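Local coordinates for putative trimethylamine methyltransferase (Rhizobium meliloti, PDB 4YYC) that probably acts as a methyltransferase of the trimethylamine methyltransferase (MttB) family and pairs with a second copy of itself in the crystal, at the interface of chains A and B. Residues are numbered along the deposited sequence; one frame, centred on the assembly and turned at random. Chains: chain A/B, Putative trimethylamine methyltransferase.

Contact 1: the interface of chains A and B. Residues chain A 371, 374, 409-410, 413, 481; chain B 368, 372.
The imidazole of B:His372 enters a slot between A:Ala371 and A:Gln413 of the opposite chain, where helix 368-383 of one copy of this MttB-family protein meets helices 368-383 and 404-420 of the other. Both ring faces are covered by carbon. The methyl CB of A:Ala371 lies over one face, displaced toward the rim and 3.8 Å from the ring centroid; CG of A:Gln413 occupies the opposite face, its methylene 3.7 Å from the same centroid. Beyond that methylene the glutamine bends at chi2 (-64°), which lays its carboxamide over the ring, the two planes only 16° apart, in a stack that also brings NE2 near CB of B:His372.

Further apolar contacts surround this sandwich. The CG2 branch of A:Ile409 touches the CD2 and NE2 side of the imidazole; CG2 stands anti to the backbone N while CG1 takes the place beside it. One turn earlier on the histidine's helix, CB of B:Ala368 packs against CG2 of A:Ile481 at 3.7 Å and also meets the methyl of A:Ala371.

Polar links between the residues of this patch run through water. ND1 of B:His372 lies 2.9 Å from water 1, which is also 2.7 Å from the carboxamide OE1 of A:Gln413. At the other nitrogen, NE2 is 2.7 Å from water 2, which lies in the ring plane, and this water is 2.8 Å from the carboxylate OD1 of A:Asp410. With both nitrogens engaged, rotation of the ring should be restrained, and the nearby carboxylate may favour a protonated imidazole. A leucine in place of B:His372 would probably leave both bridging waters without their partner on chain B and deprive the A:Gln413 carboxamide of its flat stacking surface. The two-fold relation repeats this contact with the chains exchanged.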
ATOM      1  N   ALA A 371      -0.738  -9.579   5.903  1.00 11.29           N
ATOM      2  CA  ALA A 371       0.117  -8.787   5.005  1.00 11.44           C
ATOM      3  C   ALA A 371      -0.637  -7.677   4.305  1.00 11.65           C
ATOM      4  O   ALA A 371      -0.122  -6.565   4.207  1.00 11.54           O
ATOM      5  CB  ALA A 371       0.772  -9.709   3.986  1.00 11.39           C
ATOM      6  N   SER A 374      -1.367  -5.006   6.967  1.00 11.57           N
ATOM      7  CA  SER A 374      -0.138  -4.311   7.315  1.00 11.74           C
ATOM      8  C   SER A 374       0.403  -3.443   6.202  1.00 11.80           C
ATOM      9  O   SER A 374       0.799  -2.299   6.445  1.00 11.75           O
ATOM     10  CB  SER A 374       0.933  -5.324   7.692  1.00 12.07           C
ATOM     11  OG  SER A 374       0.536  -6.087   8.871  1.00 12.80           O
ATOM     12  N   ILE A 409       9.138 -10.255   8.616  1.00 13.34           N
ATOM     13  CA  ILE A 409       8.485  -9.908   7.334  1.00 13.25           C
ATOM     14  C   ILE A 409       8.265  -8.391   7.267  1.00 13.00           C
ATOM     15  O   ILE A 409       8.569  -7.728   6.259  1.00 12.89           O
ATOM     16  CB  ILE A 409       7.130 -10.637   7.184  1.00 13.00           C
ATOM     17  CG1 ILE A 409       7.350 -12.152   7.098  1.00 13.13           C
ATOM     18  CG2 ILE A 409       6.318 -10.084   5.980  1.00 13.28           C
ATOM     19  CD1 ILE A 409       6.068 -12.951   7.304  1.00 13.14           C
ATOM     20  N   ASP A 410       7.803  -7.826   8.376  1.00 12.79           N
ATOM     21  CA  ASP A 410       7.517  -6.403   8.410  1.00 13.01           C
ATOM     22  C   ASP A 410       8.796  -5.569   8.289  1.00 13.14           C
ATOM     23  O   ASP A 410       8.810  -4.540   7.598  1.00 12.99           O
ATOM     24  CB  ASP A 410       6.828  -5.997   9.722  1.00 13.14           C
ATOM     25  CG  ASP A 410       5.428  -6.545   9.896  1.00 13.75           C
ATOM     26  OD1 ASP A 410       4.742  -6.805   8.885  1.00 15.08           O
ATOM     27  OD2 ASP A 410       4.941  -6.599  11.095  1.00 14.60           O
ATOM     28  N   GLN A 413       9.775  -5.014   4.819  1.00 14.38           N
ATOM     29  CA  GLN A 413       8.965  -3.969   4.234  1.00 14.47           C
ATOM     30  C   GLN A 413       9.471  -2.600   4.637  1.00 14.44           C
ATOM     31  O   GLN A 413       9.468  -1.647   3.830  1.00 14.51           O
ATOM     32  CB  GLN A 413       7.466  -4.158   4.547  1.00 14.65           C
ATOM     33  CG  GLN A 413       6.886  -5.417   3.941  1.00 14.96           C
ATOM     34  CD  GLN A 413       6.910  -5.392   2.403  1.00 16.30           C
ATOM     35  OE1 GLN A 413       6.432  -4.431   1.788  1.00 17.25           O
ATOM     36  NE2 GLN A 413       7.486  -6.411   1.801  1.00 17.53           N
ATOM     37  N   ILE A 481       6.761 -17.612   3.087  1.00 13.03           N
ATOM     38  CA  ILE A 481       7.697 -16.601   3.552  1.00 12.99           C
ATOM     39  C   ILE A 481       7.919 -16.665   5.067  1.00 13.31           C
ATOM     40  O   ILE A 481       9.039 -16.427   5.504  1.00 13.51           O
ATOM     41  CB  ILE A 481       7.298 -15.193   3.078  1.00 13.20           C
ATOM     42  CG1 ILE A 481       8.423 -14.187   3.407  1.00 13.75           C
ATOM     43  CG2 ILE A 481       5.943 -14.750   3.670  1.00 13.33           C
ATOM     44  CD1 ILE A 481       8.229 -12.831   2.747  1.00 14.40           C
TER
ATOM     45  N   ALA B 368       2.130 -14.250   2.580  1.00 11.94           N
ATOM     46  CA  ALA B 368       2.409 -12.852   2.899  1.00 11.88           C
ATOM     47  C   ALA B 368       3.304 -12.148   1.906  1.00 12.07           C
ATOM     48  O   ALA B 368       3.181 -10.967   1.734  1.00 12.38           O
ATOM     49  CB  ALA B 368       2.944 -12.707   4.326  1.00 11.87           C
ATOM     50  N   HIS B 372       2.007  -8.757   0.242  1.00 11.88           N
ATOM     51  CA  HIS B 372       2.776  -7.505   0.326  1.00 12.35           C
ATOM     52  C   HIS B 372       3.078  -6.972  -1.070  1.00 12.26           C
ATOM     53  O   HIS B 372       2.950  -5.795  -1.320  1.00 12.06           O
ATOM     54  CB  HIS B 372       4.052  -7.665   1.124  1.00 12.71           C
ATOM     55  CG  HIS B 372       3.866  -7.541   2.598  1.00 13.03           C
ATOM     56  ND1 HIS B 372       3.552  -6.341   3.215  1.00 13.44           N
ATOM     57  CD2 HIS B 372       3.999  -8.453   3.593  1.00 13.42           C
ATOM     58  CE1 HIS B 372       3.511  -6.537   4.530  1.00 13.59           C
ATOM     59  NE2 HIS B 372       3.719  -7.815   4.779  1.00 13.68           N
TER
HETATM   60  O   HOH W   1       3.949  -3.614   2.394  1.00 17.55           O
HETATM   61  O   HOH W   2       3.313  -8.707   7.345  1.00 18.55           O

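Contact 2: the interface of chains A and B. Residues chain A 49-51, 383; chain B 49-51, 383.
A:Leu383 and B:Leu383 meet tip to tip at the two-fold axis, their CD1 methyls 3.5 Å apart, where the last residues of the two 368-383 helices face each other. This symmetric helix-end and loop contact between identical chains buries mainly leucine and tyrosine. In each leucine CD1 is anti to CA and continues the extended chain toward its twin. The other branch, CD2, turns to the partner's tyrosine: A:Leu383 CD2 is 3.7 Å from CZ of B:Tyr51, touching the phenol end of the ring, and the reverse pair matches it.

Beside the leucines the two tyrosines pass each other at an angle. Their CD1 atoms approach to 3.7 Å, and each CD1 also lies near the other residue's CB, so the rings adjoin near their bases while their hydroxyls point away in opposite directions. CG of each tyrosine lies anti to the backbone N (chi1 -174°), which sends the ring across the axis and over to the neighbouring loop. Each tyrosine hides 75 Å² of its surface against the partner chain, far more than any other residue here.

At the rim the phenol hydroxyls bond to main chain. OH of A:Tyr51 donates to the carbonyl O of B:Arg49 at 2.7 Å, and B:Tyr51 returns the same bond to A:Arg49. Since a backbone carbonyl is the acceptor, the bond does not depend on the arginine side chain. The hydroxyl meets the carbonyl at a C=O...O angle of 135° and is tilted 16° from the carbonyl plane. That oxygen lies in the plane of the tyrosine ring, at its edge, also 3.3 Å from ring carbon CE1 of A:Tyr51.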
ATOM      1  N   ARG A  49       6.732  13.602  -1.448  1.00 21.27           N
ATOM      2  CA  ARG A  49       5.638  14.461  -0.984  0.50 21.65           C
ATOM      3  C   ARG A  49       4.694  13.757  -0.044  1.00 20.68           C
ATOM      4  O   ARG A  49       4.579  12.508  -0.095  1.00 19.70           O
ATOM      5  CB  ARG A  49       4.764  14.899  -2.183  0.50 23.18           C
ATOM      6  CG  ARG A  49       5.462  15.815  -3.129  0.50 24.89           C
ATOM      7  CD  ARG A  49       4.573  16.123  -4.302  0.50 26.63           C
ATOM      8  NE  ARG A  49       5.423  16.294  -5.453  0.50 28.74           N
ATOM      9  CZ  ARG A  49       5.068  16.928  -6.548  0.50 30.43           C
ATOM     10  NH1 ARG A  49       3.865  17.473  -6.630  0.50 31.35           N
ATOM     11  NH2 ARG A  49       5.923  17.021  -7.545  0.50 31.58           N
ATOM     12  N   GLU A  50       3.992  14.533   0.788  1.00 19.99           N
ATOM     13  CA  GLU A  50       2.905  14.007   1.628  1.00 19.58           C
ATOM     14  C   GLU A  50       1.606  13.911   0.825  1.00 19.42           C
ATOM     15  O   GLU A  50       1.268  14.810   0.045  1.00 20.25           O
ATOM     16  CB  GLU A  50       2.674  14.878   2.868  1.00 20.31           C
ATOM     17  CG  GLU A  50       3.963  15.147   3.652  1.00 21.35           C
ATOM     18  CD  GLU A  50       4.662  16.462   3.258  1.00 23.82           C
ATOM     19  OE1 GLU A  50       4.575  16.934   2.084  1.00 25.47           O
ATOM     20  OE2 GLU A  50       5.312  17.044   4.153  1.00 27.23           O
ATOM     21  N   TYR A  51       0.903  12.780   0.943  1.00 18.63           N
ATOM     22  CA  TYR A  51      -0.371  12.608   0.285  1.00 18.98           C
ATOM     23  C   TYR A  51      -1.485  13.163   1.158  1.00 19.85           C
ATOM     24  O   TYR A  51      -1.556  12.809   2.367  1.00 20.09           O
ATOM     25  CB  TYR A  51      -0.617  11.112   0.062  1.00 18.13           C
ATOM     26  CG  TYR A  51      -1.862  10.894  -0.752  1.00 18.04           C
ATOM     27  CD1 TYR A  51      -1.894  11.226  -2.098  1.00 18.69           C
ATOM     28  CD2 TYR A  51      -2.995  10.312  -0.205  1.00 17.57           C
ATOM     29  CE1 TYR A  51      -3.016  11.045  -2.850  1.00 18.88           C
ATOM     30  CE2 TYR A  51      -4.137  10.108  -0.965  1.00 17.88           C
ATOM     31  CZ  TYR A  51      -4.146  10.450  -2.299  1.00 18.40           C
ATOM     32  OH  TYR A  51      -5.235  10.267  -3.095  1.00 18.71           O
ATOM     33  N   LEU A 383       3.315   7.539   3.149  1.00 14.60           N
ATOM     34  CA  LEU A 383       2.848   8.578   2.231  1.00 15.21           C
ATOM     35  C   LEU A 383       2.207   9.746   2.954  1.00 15.29           C
ATOM     36  O   LEU A 383       2.245  10.882   2.460  1.00 15.03           O
ATOM     37  CB  LEU A 383       1.881   7.986   1.197  1.00 16.18           C
ATOM     38  CG  LEU A 383       2.508   6.944   0.273  1.00 16.85           C
ATOM     39  CD1 LEU A 383       1.466   6.489  -0.699  1.00 18.08           C
ATOM     40  CD2 LEU A 383       3.688   7.490  -0.465  1.00 17.75           C
TER
ATOM     41  N   ARG B  49      -7.022  12.624  -4.872  1.00 21.27           N
ATOM     42  CA  ARG B  49      -5.944  13.200  -5.682  0.50 21.65           C
ATOM     43  C   ARG B  49      -4.981  12.166  -6.204  1.00 20.68           C
ATOM     44  O   ARG B  49      -4.840  11.080  -5.589  1.00 19.70           O
ATOM     45  CB  ARG B  49      -5.086  14.155  -4.819  0.50 23.18           C
ATOM     46  CG  ARG B  49      -5.807  15.386  -4.391  0.50 24.89           C
ATOM     47  CD  ARG B  49      -4.931  16.213  -3.491  0.50 26.63           C
ATOM     48  NE  ARG B  49      -5.790  16.872  -2.539  0.50 28.74           N
ATOM     49  CZ  ARG B  49      -5.454  17.942  -1.856  0.50 30.43           C
ATOM     50  NH1 ARG B  49      -4.263  18.490  -2.037  0.50 31.35           N
ATOM     51  NH2 ARG B  49      -6.315  18.462  -1.006  0.50 31.58           N
ATOM     52  N   GLU B  50      -4.291  12.492  -7.301  1.00 19.99           N
ATOM     53  CA  GLU B  50      -3.189  11.664  -7.815  1.00 19.58           C
ATOM     54  C   GLU B  50      -1.892  11.971  -7.062  1.00 19.42           C
ATOM     55  O   GLU B  50      -1.578  13.134  -6.779  1.00 20.25           O
ATOM     56  CB  GLU B  50      -2.971  11.879  -9.317  1.00 20.31           C
ATOM     57  CG  GLU B  50      -4.260  11.735 -10.130  1.00 21.35           C
ATOM     58  CD  GLU B  50      -4.989  13.070 -10.375  1.00 23.82           C
ATOM     59  OE1 GLU B  50      -4.918  14.026  -9.546  1.00 25.47           O
ATOM     60  OE2 GLU B  50      -5.646  13.166 -11.434  1.00 27.23           O
ATOM     61  N   TYR B  51      -1.166  10.926  -6.656  1.00 18.63           N
ATOM     62  CA  TYR B  51       0.109  11.099  -5.998  1.00 18.98           C
ATOM     63  C   TYR B  51       1.215  11.219  -7.033  1.00 19.85           C
ATOM     64  O   TYR B  51       1.299  10.355  -7.949  1.00 20.09           O
ATOM     65  CB  TYR B  51       0.384   9.875  -5.120  1.00 18.13           C
ATOM     66  CG  TYR B  51       1.630  10.077  -4.302  1.00 18.04           C
ATOM     67  CD1 TYR B  51       1.649  10.986  -3.255  1.00 18.69           C
ATOM     68  CD2 TYR B  51       2.778   9.334  -4.529  1.00 17.57           C
ATOM     69  CE1 TYR B  51       2.770  11.192  -2.509  1.00 18.88           C
ATOM     70  CE2 TYR B  51       3.920   9.522  -3.765  1.00 17.88           C
ATOM     71  CZ  TYR B  51       3.915  10.434  -2.734  1.00 18.40           C
ATOM     72  OH  TYR B  51       5.003  10.657  -1.948  1.00 18.71           O
ATOM     73  N   LEU B 383      -3.456   5.206  -6.221  1.00 14.60           N
ATOM     74  CA  LEU B 383      -3.016   6.559  -5.879  1.00 15.21           C
ATOM     75  C   LEU B 383      -2.395   7.282  -7.057  1.00 15.29           C
ATOM     76  O   LEU B 383      -2.460   8.518  -7.135  1.00 15.03           O
ATOM     77  CB  LEU B 383      -2.042   6.523  -4.693  1.00 16.18           C
ATOM     78  CG  LEU B 383      -2.652   6.003  -3.393  1.00 16.85           C
ATOM     79  CD1 LEU B 383      -1.605   6.062  -2.326  1.00 18.08           C
ATOM     80  CD2 LEU B 383      -3.847   6.801  -2.979  1.00 17.75           C
TER

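The C-alpha centres of contact 1 and contact 2 lie about 22 Å apart, and helix 368-383 runs between them: contact 1 uses its first turns, contact 2 its last residue. The same helix from both chains takes part in the interface near both of its ends. Contact 2 joins the two chains by equivalent residues, whereas contact 1 sets unlike surfaces together and recurs in a twin with the chains exchanged. Contact 1 adds helices 404-420 and 481-495, and contact 2 the loop at 49-51. This spread over separate segments is consistent with a stable dimer, although the structure alone does not establish one in solution.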